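Side-chain contact in JamJ (Lyngbya majuscula, PDB 5DOZ), which is an NADPH-binding enoyl reductase of a polyketide synthase that probably catalyses formation of a cyclopropane ring: residues A184-S187 / P188-A192. Sequence-based numbering, arbitrary orientation.
Sequences ATTS and PQKMA. With NDP (NADPH dihydro-nicotinamide-adenine-dinucleotide phosphate), chain E.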
ATOM      1  N   ALA A 184       5.471  -0.536  17.684  1.00 30.52           N
ATOM      2  CA  ALA A 184       4.638   0.328  16.850  1.00 29.91           C
ATOM      3  C   ALA A 184       4.674   1.788  17.290  1.00 29.60           C
ATOM      4  O   ALA A 184       4.878   2.089  18.463  1.00 30.31           O
ATOM      5  CB  ALA A 184       3.206  -0.188  16.814  1.00 29.55           C
ATOM      6  N   THR A 185       4.519   2.690  16.326  1.00 29.19           N
ATOM      7  CA  THR A 185       4.297   4.102  16.614  1.00 28.79           C
ATOM      8  C   THR A 185       3.028   4.550  15.900  1.00 28.39           C
ATOM      9  O   THR A 185       2.759   4.120  14.783  1.00 28.12           O
ATOM     10  CB  THR A 185       5.470   5.003  16.167  1.00 28.62           C
ATOM     11  OG1 THR A 185       5.575   4.990  14.736  1.00 28.00           O
ATOM     12  CG2 THR A 185       6.787   4.564  16.802  1.00 28.59           C
ATOM     13  N   THR A 186       2.260   5.412  16.558  1.00 28.61           N
ATOM     14  CA  THR A 186       1.018   5.952  16.012  1.00 28.45           C
ATOM     15  C   THR A 186       0.696   7.296  16.685  1.00 28.93           C
ATOM     16  O   THR A 186       1.379   7.703  17.625  1.00 29.18           O
ATOM     17  CB  THR A 186      -0.158   4.949  16.158  1.00 28.31           C
ATOM     18  OG1 THR A 186      -1.290   5.415  15.416  1.00 28.13           O
ATOM     19  CG2 THR A 186      -0.558   4.764  17.615  1.00 28.28           C
ATOM     20  N   SER A 187      -0.328   7.988  16.194  1.00 29.19           N
ATOM     21  CA  SER A 187      -0.776   9.235  16.825  1.00 29.86           C
ATOM     22  C   SER A 187      -1.470   8.939  18.166  1.00 30.68           C
ATOM     23  O   SER A 187      -2.005   7.839  18.351  1.00 30.54           O
ATOM     24  CB  SER A 187      -1.692  10.021  15.881  1.00 29.67           C
ATOM     25  OG  SER A 187      -2.693   9.194  15.321  1.00 29.20           O
ATOM     26  N   PRO A 188      -1.435   9.901  19.115  1.00 31.61           N
ATOM     27  CA  PRO A 188      -1.973   9.672  20.460  1.00 32.59           C
ATOM     28  C   PRO A 188      -3.395   9.113  20.498  1.00 33.34           C
ATOM     29  O   PRO A 188      -3.648   8.154  21.229  1.00 33.78           O
ATOM     30  CB  PRO A 188      -1.913  11.062  21.097  1.00 32.98           C
ATOM     31  CG  PRO A 188      -0.717  11.676  20.463  1.00 32.58           C
ATOM     32  CD  PRO A 188      -0.753  11.209  19.032  1.00 32.08           C
ATOM     33  N   GLN A 189      -4.305   9.678  19.707  1.00 34.23           N
ATOM     34  CA  GLN A 189      -5.698   9.224  19.725  1.00 35.16           C
ATOM     35  C   GLN A 189      -5.944   7.870  19.053  1.00 34.58           C
ATOM     36  O   GLN A 189      -7.062   7.355  19.096  1.00 35.29           O
ATOM     37  CB  GLN A 189      -6.647  10.303  19.182  1.00 36.45           C
ATOM     38  CG  GLN A 189      -6.888  11.466  20.146  1.00 38.53           C
ATOM     39  CD  GLN A 189      -7.522  11.047  21.471  1.00 39.91           C
ATOM     40  OE1 GLN A 189      -8.378  10.157  21.520  1.00 40.60           O
ATOM     41  NE2 GLN A 189      -7.109  11.701  22.554  1.00 41.05           N
ATOM     42  N   LYS A 190      -4.904   7.285  18.458  1.00 33.55           N
ATOM     43  CA  LYS A 190      -5.004   5.946  17.871  1.00 33.06           C
ATOM     44  C   LYS A 190      -4.295   4.879  18.710  1.00 33.57           C
ATOM     45  O   LYS A 190      -4.337   3.689  18.380  1.00 33.37           O
ATOM     46  CB  LYS A 190      -4.439   5.935  16.448  1.00 31.81           C
ATOM     47  CG  LYS A 190      -5.159   6.857  15.476  1.00 31.71           C
ATOM     48  CD  LYS A 190      -4.515   6.765  14.108  1.00 30.57           C
ATOM     49  CE  LYS A 190      -5.032   7.819  13.151  1.00 30.27           C
ATOM     50  NZ  LYS A 190      -4.431   7.628  11.800  1.00 29.55           N
ATOM     51  N   MET A 191      -3.647   5.308  19.790  1.00 34.20           N
ATOM     52  CA  MET A 191      -2.791   4.426  20.587  1.00 35.03           C
ATOM     53  C   MET A 191      -3.530   3.275  21.266  1.00 36.12           C
ATOM     54  O   MET A 191      -3.024   2.148  21.293  1.00 36.22           O
ATOM     55  CB  MET A 191      -1.977   5.228  21.607  1.00 35.58           C
ATOM     56  CG  MET A 191      -0.824   6.004  20.984  1.00 35.58           C
ATOM     57  SD  MET A 191       0.079   7.034  22.154  1.00 36.75           S
ATOM     58  CE  MET A 191       1.173   7.915  21.054  1.00 35.60           C
ATOM     59  N   ALA A 192      -4.719   3.552  21.802  1.00 36.96           N
ATOM     60  CA  ALA A 192      -5.517   2.517  22.460  1.00 38.59           C
ATOM     61  C   ALA A 192      -5.878   1.384  21.496  1.00 38.75           C
ATOM     62  O   ALA A 192      -5.652   0.214  21.801  1.00 39.37           O
ATOM     63  CB  ALA A 192      -6.769   3.114  23.102  1.00 38.99           C
TER
HETATM   64  PA  NDP E 502      -1.953   5.908   4.845  1.00 24.24           P
HETATM   65  O1A NDP E 502      -2.464   7.281   4.455  1.00 23.59           O
HETATM   66  O2A NDP E 502      -2.923   4.814   5.203  1.00 24.99           O
HETATM   67  O5B NDP E 502      -0.970   6.071   6.107  1.00 26.03           O
HETATM   68  C5B NDP E 502      -0.413   7.326   6.479  1.00 25.46           C
HETATM   69  C4B NDP E 502      -0.175   7.272   7.979  1.00 26.06           C
HETATM   70  O4B NDP E 502       0.911   8.143   8.311  1.00 25.21           O
HETATM   71  C3B NDP E 502      -1.373   7.749   8.793  1.00 25.58           C
HETATM   72  O3B NDP E 502      -2.205   6.667   9.223  1.00 27.22           O
HETATM   73  C2B NDP E 502      -0.737   8.384  10.002  1.00 25.58           C
HETATM   74  O2B NDP E 502      -0.710   7.420  11.043  1.00 25.97           O
HETATM   75  C1B NDP E 502       0.702   8.675   9.615  1.00 24.93           C
HETATM   76  N9A NDP E 502       0.973  10.124   9.594  1.00 24.65           N
HETATM   77  C8A NDP E 502       0.185  11.078   9.072  1.00 24.49           C
HETATM   78  N7A NDP E 502       0.750  12.296   9.226  1.00 25.40           N
HETATM   79  C5A NDP E 502       1.927  12.120   9.859  1.00 24.86           C
HETATM   80  C6A NDP E 502       3.034  12.981  10.331  1.00 25.33           C
HETATM   81  N6A NDP E 502       2.996  14.319  10.150  1.00 25.41           N
HETATM   82  N1A NDP E 502       4.086  12.386  10.950  1.00 25.37           N
HETATM   83  C2A NDP E 502       4.147  11.055  11.140  1.00 24.59           C
HETATM   84  N3A NDP E 502       3.174  10.220  10.733  1.00 24.74           N
HETATM   85  C4A NDP E 502       2.067  10.685  10.098  1.00 24.60           C
HETATM   86  O3  NDP E 502      -0.927   5.403   3.710  1.00 24.98           O
HETATM   87  PN  NDP E 502      -0.425   3.893   3.466  1.00 25.42           P
HETATM   88  O1N NDP E 502      -0.358   3.150   4.766  1.00 26.37           O
HETATM   89  O2N NDP E 502      -1.206   3.311   2.320  1.00 26.70           O
HETATM   90  O5D NDP E 502       1.088   4.109   2.954  1.00 27.04           O
HETATM   91  C5D NDP E 502       2.064   4.797   3.748  1.00 26.32           C
HETATM   92  C4D NDP E 502       3.172   5.365   2.860  1.00 26.97           C
HETATM   93  O4D NDP E 502       3.747   4.343   2.041  1.00 27.33           O
HETATM   94  C3D NDP E 502       2.665   6.420   1.898  1.00 27.35           C
HETATM   95  O3D NDP E 502       3.666   7.433   1.816  1.00 28.29           O
HETATM   96  C2D NDP E 502       2.530   5.694   0.572  1.00 27.37           C
HETATM   97  O2D NDP E 502       2.621   6.552  -0.576  1.00 27.80           O
HETATM   98  C1D NDP E 502       3.659   4.683   0.654  1.00 27.08           C
HETATM   99  N1N NDP E 502       3.399   3.481  -0.138  1.00 27.17           N
HETATM  100  C2N NDP E 502       4.387   3.017  -0.916  1.00 25.96           C
HETATM  101  C3N NDP E 502       4.335   1.749  -1.483  1.00 26.16           C
HETATM  102  C7N NDP E 502       5.562   1.177  -2.137  1.00 25.53           C
HETATM  103  O7N NDP E 502       5.464   0.349  -3.027  1.00 25.02           O
HETATM  104  N7N NDP E 502       6.756   1.591  -1.720  1.00 25.44           N
HETATM  105  C4N NDP E 502       3.011   1.018  -1.564  1.00 26.16           C
HETATM  106  C5N NDP E 502       2.061   1.556  -0.593  1.00 26.07           C
HETATM  107  C6N NDP E 502       2.247   2.799   0.011  1.00 26.81           C
HETATM  108  P2B NDP E 502      -0.601   7.862  12.575  1.00 26.60           P
HETATM  109  O1X NDP E 502      -1.796   8.760  12.805  1.00 27.28           O
HETATM  110  O2X NDP E 502      -0.661   6.542  13.278  1.00 27.35           O
HETATM  111  O3X NDP E 502       0.733   8.557  12.682  1.00 28.56           O
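Lys190 runs its extended aliphatic chain past the hydroxyl of Ser187, with CD 3.3 Å from Ser187 OG, and starts out beside Thr186, whose OG1 lies 3.4 Å from Lys190 CB. With CG beside its own backbone N (chi1 -61°) and every later torsion near 180°, the lysine reaches the 2'-phosphate of NADPH, where NZ donates to O1X at 3.0 Å. Ser187 OG gives a second bond to O1X, 2.7 Å long. Thr186 OG1, turned opposite the backbone N (chi1 -170°), makes a very short bond, 2.5 Å, to O2X of the phosphate, and the backbone N of Ser187 adds a weak bond to that atom. The 2'-phosphate is what distinguishes NADPH from NADH, and this turn grips it where strand 181-186 passes into helix 191-198, the second strand and following helix of the Rossmann-type nucleotide-binding domain. Ser164 and the carbonyls of Ser327 and His329 also bind Lys190 NZ, fixing the ammonium end from the protein side. A methionine in place of this lysine would probably deprive O1X of a charged donor and leave the Ser327 and His329 carbonyls without this N-H partner. The turn itself is closed by Lys190 N, which donates to Ser187 O at 3.0 Å. On the flank away from the phosphate, Met191 CG packs 3.6 Å from Thr186 CG2 as the two side chains run antiparallel alongside one another, and Met191 CE comes to 3.4 Å from Thr186 O. Val202 and Asn204 of the next parallel strand also touch the Met191 side chain.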